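Glypican-1 (Homo sapiens, PDB 4YWT) carries heparan sulfate chains at the cell surface and through them binds alpha-4(V) collagen and takes part in Schwann cell myelination. Local coordinates at residues Q36-K41 / E73-N78; D108-L113 / L149-A154; N115-T120 / D142-L147. The protein carries 3 engineered substitutions. One frame throughout, in Å; residues are numbered along the deposited sequence. Where two conformers were deposited one is given.

Contact 1. Residues Q36-K41 / E73-N78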
loop_
_atom_site.group_PDB
_atom_site.type_symbol
_atom_site.label_atom_id
_atom_site.label_comp_id
_atom_site.label_asym_id
_atom_site.label_seq_id
_atom_site.Cartn_x
_atom_site.Cartn_y
_atom_site.Cartn_z
ATOM N N GLN A 36 -42.611 -11.669 -5.209
ATOM C CA GLN A 36 -41.901 -12.419 -4.179
ATOM C C GLN A 36 -40.496 -11.869 -3.942
ATOM O O GLN A 36 -40.057 -11.753 -2.799
ATOM C CB GLN A 36 -41.826 -13.903 -4.550
ATOM C CG GLN A 36 -40.529 -14.582 -4.127
ATOM C CD GLN A 36 -40.534 -16.072 -4.389
ATOM O OE1 GLN A 36 -41.568 -16.655 -4.714
ATOM N NE2 GLN A 36 -39.370 -16.699 -4.251
ATOM N N ILE A 37 -39.796 -11.527 -5.020
ATOM C CA ILE A 37 -38.439 -10.999 -4.907
ATOM C C ILE A 37 -38.440 -9.622 -4.245
ATOM O O ILE A 37 -37.634 -9.349 -3.356
ATOM C CB ILE A 37 -37.751 -10.915 -6.285
ATOM C CG1 ILE A 37 -37.491 -12.321 -6.831
ATOM C CG2 ILE A 37 -36.442 -10.150 -6.188
ATOM C CD1 ILE A 37 -36.892 -12.339 -8.218
ATOM N N TYR A 38 -39.364 -8.767 -4.670
ATOM C CA TYR A 38 -39.503 -7.425 -4.111
ATOM C C TYR A 38 -39.913 -7.472 -2.642
ATOM O O TYR A 38 -39.566 -6.585 -1.863
ATOM C CB TYR A 38 -40.523 -6.625 -4.926
ATOM C CG TYR A 38 -40.773 -5.212 -4.450
ATOM C CD1 TYR A 38 -39.868 -4.196 -4.722
ATOM C CD2 TYR A 38 -41.931 -4.889 -3.757
ATOM C CE1 TYR A 38 -40.101 -2.901 -4.299
ATOM C CE2 TYR A 38 -42.176 -3.598 -3.335
ATOM C CZ TYR A 38 -41.258 -2.607 -3.608
ATOM O OH TYR A 38 -41.497 -1.320 -3.183
ATOM N N GLY A 39 -40.649 -8.516 -2.271
ATOM C CA GLY A 39 -41.118 -8.680 -0.907
ATOM C C GLY A 39 -40.067 -9.249 0.026
ATOM O O GLY A 39 -39.949 -8.825 1.176
ATOM N N ALA A 40 -39.295 -10.211 -0.472
ATOM C CA ALA A 40 -38.227 -10.828 0.308
ATOM C C ALA A 40 -37.070 -9.855 0.505
ATOM O O ALA A 40 -36.119 -10.140 1.233
ATOM C CB ALA A 40 -37.741 -12.101 -0.370
ATOM N N LYS A 41 -37.161 -8.704 -0.152
ATOM C CA LYS A 41 -36.147 -7.668 -0.045
ATOM C C LYS A 41 -36.565 -6.572 0.931
ATOM O O LYS A 41 -35.963 -5.500 0.969
ATOM C CB LYS A 41 -35.853 -7.074 -1.423
ATOM C CG LYS A 41 -34.979 -7.962 -2.292
ATOM C CD LYS A 41 -34.738 -7.344 -3.657
ATOM C CE LYS A 41 -33.528 -7.968 -4.330
ATOM N NZ LYS A 41 -32.274 -7.694 -3.571
ATOM N N GLU A 73 -39.660 0.926 -8.187
ATOM C CA GLU A 73 -38.478 1.322 -8.944
ATOM C C GLU A 73 -37.481 2.059 -8.055
ATOM O O GLU A 73 -36.284 1.757 -8.062
ATOM C CB GLU A 73 -38.872 2.198 -10.137
ATOM C CG GLU A 73 -37.886 2.152 -11.298
ATOM C CD GLU A 73 -38.125 3.255 -12.313
ATOM O OE1 GLU A 73 -38.728 4.284 -11.945
ATOM O OE2 GLU A 73 -37.713 3.091 -13.481
ATOM N N GLU A 74 -37.985 3.021 -7.285
ATOM C CA GLU A 74 -37.146 3.785 -6.366
ATOM C C GLU A 74 -36.489 2.881 -5.323
ATOM O O GLU A 74 -35.274 2.951 -5.102
ATOM C CB GLU A 74 -37.967 4.876 -5.675
ATOM C CG GLU A 74 -38.361 6.028 -6.586
ATOM C CD GLU A 74 -39.228 7.057 -5.887
ATOM O OE1 GLU A 74 -39.761 6.750 -4.799
ATOM O OE2 GLU A 74 -39.374 8.177 -6.422
ATOM N N ASN A 75 -37.298 2.032 -4.693
ATOM C CA ASN A 75 -36.805 1.099 -3.684
ATOM C C ASN A 75 -35.706 0.185 -4.218
ATOM O O ASN A 75 -34.663 0.012 -3.582
ATOM C CB ASN A 75 -37.957 0.256 -3.134
ATOM C CG ASN A 75 -38.804 1.010 -2.126
ATOM O OD1 ASN A 75 -38.311 1.884 -1.413
ATOM N ND2 ASN A 75 -40.087 0.672 -2.059
ATOM N N LEU A 76 -35.943 -0.395 -5.390
ATOM C CA LEU A 76 -34.967 -1.281 -6.014
ATOM C C LEU A 76 -33.699 -0.526 -6.404
ATOM O O LEU A 76 -32.595 -1.072 -6.330
ATOM C CB LEU A 76 -35.576 -1.969 -7.238
ATOM C CG LEU A 76 -36.636 -3.029 -6.934
ATOM C CD1 LEU A 76 -37.257 -3.556 -8.218
ATOM C CD2 LEU A 76 -36.038 -4.166 -6.118
ATOM N N ALA A 77 -33.860 0.730 -6.816
ATOM C CA ALA A 77 -32.716 1.583 -7.126
ATOM C C ALA A 77 -31.839 1.773 -5.889
ATOM O O ALA A 77 -30.627 1.511 -5.921
ATOM C CB ALA A 77 -33.182 2.926 -7.661
ATOM N N ASN A 78 -32.465 2.226 -4.802
ATOM C CA ASN A 78 -31.793 2.359 -3.514
ATOM C C ASN A 78 -31.075 1.074 -3.118
ATOM O O ASN A 78 -29.920 1.097 -2.675
ATOM C CB ASN A 78 -32.798 2.745 -2.425
ATOM C CG ASN A 78 -32.760 4.223 -2.089
ATOM O OD1 ASN A 78 -33.233 5.060 -2.857
ATOM N ND2 ASN A 78 -32.203 4.550 -0.928
#

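Contact 2. Residues D108-L113 / L149-A154. With NAG (2-acetamido-2-deoxy-beta-D-glucopyranose), chain E.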
loop_
_atom_site.group_PDB
_atom_site.type_symbol
_atom_site.label_atom_id
_atom_site.label_comp_id
_atom_site.label_asym_id
_atom_site.label_seq_id
_atom_site.Cartn_x
_atom_site.Cartn_y
_atom_site.Cartn_z
ATOM N N ASP A 108 7.507 -3.035 12.724
ATOM C CA ASP A 108 7.848 -3.815 13.905
ATOM C C ASP A 108 9.131 -4.611 13.716
ATOM O O ASP A 108 9.921 -4.734 14.649
ATOM C CB ASP A 108 6.705 -4.766 14.274
ATOM C CG ASP A 108 5.568 -4.064 14.990
ATOM O OD1 ASP A 108 5.530 -2.815 14.973
ATOM O OD2 ASP A 108 4.710 -4.764 15.571
ATOM N N HIS A 109 9.346 -5.151 12.519
ATOM C CA HIS A 109 10.528 -5.979 12.303
ATOM C C HIS A 109 11.806 -5.155 12.177
ATOM O O HIS A 109 12.865 -5.592 12.617
ATOM C CB HIS A 109 10.375 -6.861 11.067
ATOM C CG HIS A 109 11.549 -7.761 10.836
ATOM N ND1 HIS A 109 11.949 -8.707 11.756
ATOM C CD2 HIS A 109 12.422 -7.847 9.805
ATOM C CE1 HIS A 109 13.012 -9.342 11.298
ATOM N NE2 HIS A 109 13.319 -8.841 10.114
ATOM N N PHE A 110 11.719 -3.978 11.566
ATOM C CA PHE A 110 12.882 -3.097 11.490
ATOM C C PHE A 110 13.271 -2.646 12.898
ATOM O O PHE A 110 14.450 -2.742 13.312
ATOM C CB PHE A 110 12.592 -1.893 10.590
ATOM C CG PHE A 110 12.605 -2.220 9.122
ATOM C CD1 PHE A 110 13.580 -3.050 8.593
ATOM C CD2 PHE A 110 11.634 -1.711 8.275
ATOM C CE1 PHE A 110 13.595 -3.355 7.244
ATOM C CE2 PHE A 110 11.640 -2.017 6.925
ATOM C CZ PHE A 110 12.621 -2.840 6.409
ATOM N N GLN A 111 12.266 -2.178 13.637
ATOM C CA GLN A 111 12.491 -1.760 15.017
ATOM C C GLN A 111 13.067 -2.902 15.860
ATOM O O GLN A 111 13.971 -2.686 16.673
ATOM C CB GLN A 111 11.192 -1.236 15.631
ATOM C CG GLN A 111 10.799 0.142 15.117
ATOM C CD GLN A 111 9.528 0.666 15.754
ATOM O OE1 GLN A 111 8.585 1.048 15.062
ATOM N NE2 GLN A 111 9.497 0.686 17.082
ATOM N N HIS A 112 12.564 -4.118 15.649
ATOM C CA HIS A 112 13.062 -5.270 16.390
ATOM C C HIS A 112 14.490 -5.621 16.004
ATOM O O HIS A 112 15.270 -6.024 16.849
ATOM C CB HIS A 112 12.180 -6.499 16.184
ATOM C CG HIS A 112 12.813 -7.768 16.664
ATOM N ND1 HIS A 112 13.426 -8.663 15.812
ATOM C CD2 HIS A 112 12.958 -8.276 17.910
ATOM C CE1 HIS A 112 13.905 -9.676 16.512
ATOM N NE2 HIS A 112 13.637 -9.465 17.787
ATOM N N LEU A 113 14.827 -5.476 14.728
ATOM C CA LEU A 113 16.185 -5.757 14.283
ATOM C C LEU A 113 17.148 -4.803 14.968
ATOM O O LEU A 113 18.169 -5.229 15.526
ATOM C CB LEU A 113 16.306 -5.642 12.763
ATOM C CG LEU A 113 15.805 -6.838 11.949
ATOM C CD1 LEU A 113 15.869 -6.535 10.460
ATOM C CD2 LEU A 113 16.606 -8.092 12.279
ATOM N N LEU A 149 15.865 7.437 15.756
ATOM C CA LEU A 149 15.281 8.703 15.319
ATOM C C LEU A 149 15.371 8.862 13.806
ATOM O O LEU A 149 14.440 9.349 13.164
ATOM C CB LEU A 149 15.978 9.881 16.001
ATOM C CG LEU A 149 15.455 10.302 17.373
ATOM C CD1 LEU A 149 16.426 11.264 18.035
ATOM C CD2 LEU A 149 14.079 10.932 17.241
ATOM N N TYR A 150 16.502 8.446 13.248
ATOM C CA TYR A 150 16.729 8.511 11.810
ATOM C C TYR A 150 15.754 7.624 11.049
ATOM O O TYR A 150 15.275 7.994 9.978
ATOM C CB TYR A 150 18.168 8.110 11.483
ATOM C CG TYR A 150 18.529 8.260 10.024
ATOM C CD1 TYR A 150 18.602 9.514 9.434
ATOM C CD2 TYR A 150 18.803 7.149 9.239
ATOM C CE1 TYR A 150 18.934 9.655 8.103
ATOM C CE2 TYR A 150 19.137 7.283 7.905
ATOM C CZ TYR A 150 19.202 8.540 7.342
ATOM O OH TYR A 150 19.533 8.687 6.016
ATOM N N TYR A 151 15.463 6.451 11.605
ATOM C CA TYR A 151 14.499 5.547 10.992
ATOM C C TYR A 151 13.089 6.114 11.080
ATOM O O TYR A 151 12.318 6.023 10.126
ATOM C CB TYR A 151 14.536 4.163 11.647
ATOM C CG TYR A 151 13.343 3.303 11.280
ATOM C CD1 TYR A 151 13.288 2.645 10.057
ATOM C CD2 TYR A 151 12.269 3.159 12.149
ATOM C CE1 TYR A 151 12.200 1.865 9.713
ATOM C CE2 TYR A 151 11.176 2.382 11.814
ATOM C CZ TYR A 151 11.147 1.737 10.595
ATOM O OH TYR A 151 10.062 0.962 10.256
ATOM N N ARG A 152 12.751 6.697 12.228
ATOM C CA ARG A 152 11.396 7.195 12.443
ATOM C C ARG A 152 11.079 8.421 11.588
ATOM O O ARG A 152 9.928 8.852 11.513
ATOM C CB ARG A 152 11.171 7.514 13.922
ATOM C CG ARG A 152 11.096 6.281 14.805
ATOM C CD ARG A 152 10.508 6.607 16.168
ATOM N NE ARG A 152 10.549 5.457 17.067
ATOM C CZ ARG A 152 11.263 5.410 18.187
ATOM N NH1 ARG A 152 11.999 6.452 18.550
ATOM N NH2 ARG A 152 11.241 4.323 18.946
ATOM N N GLY A 153 12.098 8.978 10.944
ATOM C CA GLY A 153 11.883 10.057 9.997
ATOM C C GLY A 153 12.369 11.417 10.454
ATOM O O GLY A 153 12.361 12.368 9.671
ATOM N N ALA A 154 12.781 11.515 11.716
ATOM C CA ALA A 154 13.348 12.754 12.240
ATOM C C ALA A 154 14.524 13.157 11.363
ATOM O O ALA A 154 15.285 12.298 10.919
ATOM C CB ALA A 154 13.783 12.583 13.686
HETATM C C1 NAG E . 12.463 -0.777 20.434
HETATM C C2 NAG E . 10.977 -1.128 20.619
HETATM C C3 NAG E . 10.163 0.122 20.964
HETATM C C4 NAG E . 10.784 0.868 22.135
HETATM C C5 NAG E . 12.239 1.183 21.819
HETATM C C6 NAG E . 12.956 1.877 22.953
HETATM C C7 NAG E . 10.113 -3.059 19.365
HETATM C C8 NAG E . 10.334 -3.858 20.615
HETATM N N2 NAG E . 10.442 -1.764 19.428
HETATM O O3 NAG E . 8.831 -0.263 21.288
HETATM O O4 NAG E . 10.076 2.079 22.376
HETATM O O5 NAG E . 12.938 -0.045 21.576
HETATM O O6 NAG E . 12.561 1.357 24.215
HETATM O O7 NAG E . 9.661 -3.564 18.342
#

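Contact 3. Residues N115-T120 / D142-L147. With NAG (2-acetamido-2-deoxy-beta-D-glucopyranose), chain E.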
loop_
_atom_site.group_PDB
_atom_site.type_symbol
_atom_site.label_atom_id
_atom_site.label_comp_id
_atom_site.label_asym_id
_atom_site.label_seq_id
_atom_site.Cartn_x
_atom_site.Cartn_y
_atom_site.Cartn_z
ATOM N N ASN A 115 16.656 -2.950 17.771
ATOM C CA ASN A 115 16.618 -3.203 19.210
ATOM C C ASN A 115 17.406 -4.450 19.620
ATOM O O ASN A 115 18.112 -4.453 20.631
ATOM C CB ASN A 115 15.163 -3.331 19.676
ATOM C CG ASN A 115 14.437 -1.995 19.701
ATOM O OD1 ASN A 115 14.929 -0.997 19.174
ATOM N ND2 ASN A 115 13.258 -1.974 20.316
ATOM N N ASP A 116 17.280 -5.500 18.819
ATOM C CA ASP A 116 17.944 -6.774 19.066
ATOM C C ASP A 116 19.440 -6.631 18.853
ATOM O O ASP A 116 20.238 -7.251 19.557
ATOM C CB ASP A 116 17.382 -7.863 18.151
ATOM C CG ASP A 116 17.503 -9.250 18.748
ATOM O OD1 ASP A 116 16.621 -9.632 19.545
ATOM O OD2 ASP A 116 18.478 -9.960 18.417
ATOM N N SER A 117 19.817 -5.821 17.868
ATOM C CA SER A 117 21.224 -5.503 17.667
ATOM C C SER A 117 21.775 -4.835 18.922
ATOM O O SER A 117 22.841 -5.211 19.427
ATOM C CB SER A 117 21.411 -4.599 16.447
ATOM O OG SER A 117 22.769 -4.568 16.044
ATOM N N GLU A 118 21.030 -3.858 19.437
ATOM C CA GLU A 118 21.460 -3.146 20.638
ATOM C C GLU A 118 21.583 -4.075 21.853
ATOM O O GLU A 118 22.558 -3.995 22.604
ATOM C CB GLU A 118 20.501 -1.997 20.957
ATOM C CG GLU A 118 21.055 -1.004 21.970
ATOM C CD GLU A 118 20.082 0.113 22.296
ATOM O OE1 GLU A 118 18.958 0.104 21.751
ATOM O OE2 GLU A 118 20.445 1.004 23.093
ATOM N N ARG A 119 20.602 -4.953 22.040
ATOM C CA ARG A 119 20.623 -5.890 23.162
ATOM C C ARG A 119 21.786 -6.872 23.050
ATOM O O ARG A 119 22.444 -7.192 24.045
ATOM C CB ARG A 119 19.302 -6.656 23.254
ATOM C CG ARG A 119 18.179 -5.876 23.917
ATOM C CD ARG A 119 16.949 -6.744 24.131
ATOM N NE ARG A 119 15.736 -6.111 23.618
ATOM C CZ ARG A 119 15.161 -6.427 22.463
ATOM N NH1 ARG A 119 15.683 -7.374 21.694
ATOM N NH2 ARG A 119 14.059 -5.797 22.075
ATOM N N THR A 120 22.031 -7.347 21.833
ATOM C CA THR A 120 23.149 -8.243 21.568
ATOM C C THR A 120 24.468 -7.561 21.907
ATOM O O THR A 120 25.355 -8.162 22.522
ATOM C CB THR A 120 23.170 -8.707 20.099
ATOM O OG1 THR A 120 21.896 -9.264 19.753
ATOM C CG2 THR A 120 24.256 -9.751 19.880
ATOM N N ASP A 142 23.598 6.031 22.644
ATOM C CA ASP A 142 23.284 7.263 21.929
ATOM C C ASP A 142 23.266 7.032 20.425
ATOM O O ASP A 142 22.384 7.532 19.728
ATOM C CB ASP A 142 24.290 8.364 22.275
ATOM C CG ASP A 142 24.012 9.011 23.618
ATOM O OD1 ASP A 142 22.831 9.065 24.021
ATOM O OD2 ASP A 142 24.975 9.467 24.271
ATOM N N LEU A 143 24.240 6.276 19.924
ATOM C CA LEU A 143 24.280 5.958 18.501
ATOM C C LEU A 143 23.012 5.224 18.069
ATOM O O LEU A 143 22.418 5.550 17.039
ATOM C CB LEU A 143 25.515 5.121 18.163
ATOM C CG LEU A 143 25.644 4.726 16.689
ATOM C CD1 LEU A 143 25.539 5.952 15.792
ATOM C CD2 LEU A 143 26.945 3.985 16.436
ATOM N N TYR A 144 22.593 4.242 18.863
ATOM C CA TYR A 144 21.377 3.496 18.551
ATOM C C TYR A 144 20.134 4.379 18.608
ATOM O O TYR A 144 19.237 4.245 17.775
ATOM C CB TYR A 144 21.218 2.301 19.491
ATOM C CG TYR A 144 21.982 1.079 19.036
ATOM C CD1 TYR A 144 23.248 0.803 19.531
ATOM C CD2 TYR A 144 21.441 0.211 18.097
ATOM C CE1 TYR A 144 23.951 -0.310 19.113
ATOM C CE2 TYR A 144 22.137 -0.904 17.672
ATOM C CZ TYR A 144 23.392 -1.160 18.185
ATOM O OH TYR A 144 24.093 -2.267 17.768
ATOM N N SER A 145 20.079 5.279 19.586
ATOM C CA SER A 145 18.964 6.219 19.672
ATOM C C SER A 145 18.909 7.115 18.434
ATOM O O SER A 145 17.829 7.392 17.903
ATOM C CB SER A 145 19.069 7.071 20.938
ATOM O OG SER A 145 18.744 6.312 22.090
ATOM N N GLU A 146 20.078 7.557 17.977
ATOM C CA GLU A 146 20.181 8.385 16.779
ATOM C C GLU A 146 19.720 7.629 15.538
ATOM O O GLU A 146 18.995 8.175 14.704
ATOM C CB GLU A 146 21.618 8.881 16.589
ATOM C CG GLU A 146 21.996 10.057 17.477
ATOM C CD GLU A 146 21.598 11.392 16.874
ATOM O OE1 GLU A 146 22.240 11.820 15.893
ATOM O OE2 GLU A 146 20.640 12.013 17.378
ATOM N N LEU A 147 20.151 6.375 15.416
ATOM C CA LEU A 147 19.709 5.512 14.324
ATOM C C LEU A 147 18.195 5.350 14.344
ATOM O O LEU A 147 17.540 5.338 13.300
ATOM C CB LEU A 147 20.378 4.140 14.415
ATOM C CG LEU A 147 21.837 4.007 13.976
ATOM C CD1 LEU A 147 22.336 2.599 14.242
ATOM C CD2 LEU A 147 21.971 4.343 12.505
HETATM C C1 NAG E . 12.463 -0.777 20.434
HETATM C C2 NAG E . 10.977 -1.128 20.619
HETATM C C3 NAG E . 10.163 0.122 20.964
HETATM C C4 NAG E . 10.784 0.868 22.135
HETATM C C5 NAG E . 12.239 1.183 21.819
HETATM C C6 NAG E . 12.956 1.877 22.953
HETATM C C7 NAG E . 10.113 -3.059 19.365
HETATM C C8 NAG E . 10.334 -3.858 20.615
HETATM N N2 NAG E . 10.442 -1.764 19.428
HETATM O O3 NAG E . 8.831 -0.263 21.288
HETATM O O4 NAG E . 10.076 2.079 22.376
HETATM O O5 NAG E . 12.938 -0.045 21.576
HETATM O O6 NAG E . 12.561 1.357 24.215
HETATM O O7 NAG E . 9.661 -3.564 18.342
HETATM O O HOH W 1 19.230 3.301 22.459
#

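Contact 1. Residues Q36-K41 / E73-N78
Y38 and L76 mark the nearest approach of the two backbones, their CA atoms 7.9 Å apart, where the last turn of helix 32-39 and the K41 that follows it face an early turn of the long helix 70-129. Tyrosine suits the place because its flat ring packs on L76 while its hydroxyl reaches N75. Y38 holds its ring trans to the backbone nitrogen (chi1 180°), which carries the hydroxyl across, and N75 ND2 donates to Y38 OH at 2.7 Å with an N-H...O angle of 158°. The hydroxyl lies in the amide plane of N75, and ring and amide planes are turned 34° apart. This is the cysteine-rich end of the glypican core, where disulfides such as C61-C255 and C68-C258 tie short helices and loops together. L76 suits the buried side: its CD2 methyl meets the ring edge of Y38, 4.1 Å from CD1, while M250 and C258 pack on the same leucine and F43 meets the tyrosine ring. K41 lends only its aliphatic part, CD lying 4.2 Å from L76 CD2; its ammonium NZ goes on to bond Y254 OH.

Contact 2. Residues D108-L113 / L149-A154
Q111 and Y151 bring the two helices closest here, at 8.6 Å between CA atoms, in the C-terminal half of helix 70-129 and on the last turn of helix 137-152. Y151 spans the gap with its ring. Its CG stands anti to the backbone N (chi1 166°), which carries the ring over to the other helix and in between F110 and Q111. On one flank lies F110, whose CB is 3.9 Å from Y151 CE1. The two rings lean together at 63°, centroids 6.0 Å apart. The tyrosine oxygen comes up at the rim of the phenylalanine, near its plane, with Y151 OH 3.7 Å from F110 CD2. A tyrosine suits this place because its ring can pack against carbon while its hydroxyl reaches a polar partner: the OH is hydrogen-bonded to D107, one turn before Q111. On the other flank the aliphatic part of Q111 takes over, CG lying 4.0 Å from Y151 CE2, the two side chains crossing at about a right angle. F110 also faces other helices: its ring meets F303 edge-to-face and touches A219, V223 and L374. Toward the outside the packing gives way to polar groups: the guanidinium of R152 approaches the end of Q111, and the first N-acetylglucosamine of the glycan lies beside the same glutamine. G153 takes a positive phi of 109°, where a CB would be pressed against the carbonyl O of R152; A154 N to L149 O and G153 N to Y150 O, both weak bonds, close the turn. Helices 70-129 and 137-152 thus pack side by side in the helical bundle of the glypican core, the second of them ending at G153 in a Schellman motif.

Contact 3. Residues N115-T120 / D142-L147
Y144 turns CG anti to its carbonyl carbon (chi1 -84°), and E118 turns CG anti to its backbone N (chi1 -166°) and then runs extended, which lays the glutamate chain along one face of the tyrosine ring. The two chains run antiparallel along each other. E118 CB stands over the ring centre, 3.8 Å from the centroid of Y144 and only 12° off the normal, a CH-pi contact. Farther along, E118 CG is 3.7 Å from Y144 CG, and the carboxylate lies nearly parallel to the ring plane. A glutamate is apt here because its methylenes offer carbon to the ring while its charged end reaches beyond it: OE1 forms a salt bridge with R148, and OE2 accepts a hydrogen bond of 2.7 Å from a water. That water in turn accepts from OG of S145, so it joins the two helices at the rim of the contact. At the far end of the ring, Y144 OH and S117 OG share a hydrogen bond of 3.2 Å in which either may be the donor, and S117 OG also bonds ND1 of H317. A small serine leaves room for the hydroxyl of the tyrosine to come this close to the helix. N115, at the start of this segment, points its CB away from helix 137-152 and bears the N-linked glycan: its ND2 is joined covalently to C1 of the first N-acetylglucosamine. The backbones approach to 7.0 Å between the CA atoms of E118 and Y144. Helix 316-328 packs on Y144 through V316 and H317, while L114 and L121 of helix 70-129 flank the same ring and helix 158-177 lies against L143 and L147.

In the fold
Helix 70-129 runs through all three contacts. Contact 1 lies near its start, on the opposite side of the chain's centre from the other two; its centre is about 54 Å from that of contact 2 and about 63 Å from that of contact 3, in keeping with the elongated core. Contacts 2 and 3 are about 10 Å apart between centres and pair the same two helices, 70-129 and 137-152, with contact 3 nested inside the loop that contact 2 closes. A single glycan relates them: the sugar attached to N115 in contact 3 lies beside D108, Q111 and H112 of contact 2. Contact 1 holds another N-glycosylation site, N78, which carries no sugar here.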